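PDB 5A77: DNA endonuclease i-cvui from Chlorella vulgaris, which cleaves double-stranded DNA at a long recognition site as a LAGLIDADG homing endonuclease, an activity that probably drives homing of its chloroplast intron. Local coordinates for the interface of chains A and B. Sequence-based numbering; all coordinates share one arbitrary frame. Chains: chain A/B, DNA endonuclease i-cvui.

The interface of chains A and B. Residues chain A 14, 18, 22, 49, 53, 55-56; chain B 21, 99-100.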
# COMPACT_ATOMS: atom_id res chain seq x y z
N TRP A 14 -0.62 -10.10 -5.90
CA TRP A 14 0.15 -8.88 -5.85
C TRP A 14 -0.83 -7.74 -5.68
O TRP A 14 -0.69 -6.91 -4.78
CB TRP A 14 1.00 -8.69 -7.13
CG TRP A 14 1.70 -7.37 -7.15
CD1 TRP A 14 2.93 -7.08 -6.64
CD2 TRP A 14 1.20 -6.15 -7.69
NE1 TRP A 14 3.23 -5.76 -6.83
CE2 TRP A 14 2.17 -5.15 -7.49
CE3 TRP A 14 0.01 -5.78 -8.34
CZ2 TRP A 14 2.02 -3.84 -7.89
CZ3 TRP A 14 -0.16 -4.47 -8.75
CH2 TRP A 14 0.83 -3.52 -8.52
N PHE A 18 -1.56 -4.79 -2.88
CA PHE A 18 -1.59 -3.35 -3.12
C PHE A 18 -2.89 -2.72 -2.60
O PHE A 18 -2.86 -1.72 -1.86
CB PHE A 18 -1.42 -3.07 -4.61
CG PHE A 18 -0.86 -1.72 -4.90
CD1 PHE A 18 0.52 -1.49 -4.82
CD2 PHE A 18 -1.69 -0.68 -5.29
CE1 PHE A 18 1.05 -0.25 -5.10
CE2 PHE A 18 -1.17 0.58 -5.58
CZ PHE A 18 0.21 0.79 -5.48
N ASP A 22 -3.11 0.11 0.04
CA ASP A 22 -3.51 1.42 -0.49
C ASP A 22 -4.86 1.56 -1.20
O ASP A 22 -5.04 2.51 -1.90
CB ASP A 22 -2.45 1.91 -1.47
CG ASP A 22 -1.69 3.05 -0.95
OD1 ASP A 22 -2.18 3.72 -0.01
OD2 ASP A 22 -0.60 3.30 -1.51
N GLN A 49 -2.58 6.37 -6.33
CA GLN A 49 -1.14 6.50 -6.51
C GLN A 49 -0.88 7.89 -7.03
O GLN A 49 -1.72 8.47 -7.70
CB GLN A 49 -0.59 5.45 -7.48
CG GLN A 49 0.92 5.23 -7.30
CD GLN A 49 1.27 4.67 -5.92
OE1 GLN A 49 0.48 3.94 -5.34
NE2 GLN A 49 2.44 5.02 -5.39
N GLN A 53 3.58 8.30 -10.75
CA GLN A 53 3.60 6.88 -11.09
C GLN A 53 2.23 6.46 -11.59
O GLN A 53 1.69 5.42 -11.20
CB GLN A 53 4.05 6.05 -9.88
CG GLN A 53 5.20 6.70 -9.11
CD GLN A 53 6.13 5.68 -8.44
OE1 GLN A 53 6.03 4.47 -8.67
NE2 GLN A 53 7.05 6.17 -7.61
N PHE A 55 1.38 5.26 -14.33
CA PHE A 55 1.39 4.08 -15.18
C PHE A 55 0.94 2.79 -14.49
O PHE A 55 0.50 1.86 -15.16
CB PHE A 55 2.79 3.87 -15.77
CG PHE A 55 3.83 3.39 -14.78
CD1 PHE A 55 4.02 2.04 -14.55
CD2 PHE A 55 4.62 4.30 -14.09
CE1 PHE A 55 4.98 1.60 -13.64
CE2 PHE A 55 5.59 3.88 -13.19
CZ PHE A 55 5.77 2.52 -12.96
N ILE A 56 1.07 2.72 -13.16
CA ILE A 56 0.74 1.48 -12.45
C ILE A 56 -0.79 1.25 -12.36
O ILE A 56 -1.25 0.11 -12.42
CB ILE A 56 1.39 1.45 -11.03
CG1 ILE A 56 1.39 0.03 -10.45
CG2 ILE A 56 0.75 2.44 -10.07
CD1 ILE A 56 2.38 -0.91 -11.12
N ALA B 21 3.12 -0.36 -2.10
CA ALA B 21 2.13 0.65 -1.75
C ALA B 21 2.48 1.35 -0.45
O ALA B 21 2.48 2.57 -0.38
CB ALA B 21 0.76 0.03 -1.67
N GLN B 99 7.18 -4.17 -8.32
CA GLN B 99 7.06 -3.40 -9.54
C GLN B 99 7.52 -1.98 -9.28
O GLN B 99 8.51 -1.53 -9.85
CB GLN B 99 5.62 -3.43 -10.07
CG GLN B 99 5.51 -3.88 -11.54
CD GLN B 99 5.89 -5.34 -11.73
OE1 GLN B 99 5.54 -6.20 -10.92
NE2 GLN B 99 6.63 -5.63 -12.79
N LEU B 100 6.84 -1.29 -8.37
CA LEU B 100 7.11 0.11 -8.10
C LEU B 100 8.46 0.42 -7.48
O LEU B 100 9.04 1.48 -7.76
CB LEU B 100 6.02 0.67 -7.17
CG LEU B 100 4.65 0.65 -7.82
CD1 LEU B 100 3.66 1.40 -6.95
CD2 LEU B 100 4.75 1.28 -9.21
O HOH W 1 3.31 3.28 -2.89
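Helix 6-22 carries the LAGLIDADG motif, here LAGFVDADG, in its C-terminal half, the closing glycine just past its end, and pairs with its twin across the two-fold axis of the homodimer. In this patch that half of the chain A helix meets B:Ala21, and B:Leu100 fits between it and the start of helix 55-64. The methyl of B:Ala21 lies over one face of the A:Phe18 ring, 3.7 Å from the centroid and displaced toward the CD1-CE1 rim, a CH-pi contact. A:Phe18 holds its ring there with CG anti to the backbone N (chi1 -155°). B:Leu100 crosses the same side chain at about a right angle and sets CD1 3.6 Å from A:Phe18 CE1. An alanine in place of A:Phe18 would remove the ring that B:Ala21 and B:Leu100 both touch, and would probably loosen the packing between the paired helices and the loop. The two methyls of B:Leu100 diverge: CD1 turns to the A:Phe18 ring, while CD2 enters a group formed by A:Ile56, A:Phe55 and A:Gln53. A:Ile56 meets it tip to tip, its CD1 3.7 Å from B:Leu100 CD2, whereas A:Phe55 brings its ring tip, CZ, past in the opposite direction. A:Gln53, extended beyond CG, crosses obliquely and leaves its amide OE1 3.5 Å from B:Leu100 CD2, a van der Waals contact. No direct polar bond spans the patch; water 1 links the chains, 3.2 Å from the amide NE2 of A:Gln49. Its other partner is the carbonyl O of B:Ala21, at 2.7 Å. A bend at chi2 (63°) turns the A:Gln49 amide toward this water. A:Asp22, the motif's second aspartate, which binds catalytic metal in this family, rests its CB 3.7 Å from B:Ala21 CB. The patch lies mid-dimer, where helix 6-22, the end of strand 39-50, the 3-10 turn 51-53 and the start of helix 55-64 receive the partner's loop preceding helix 102-114.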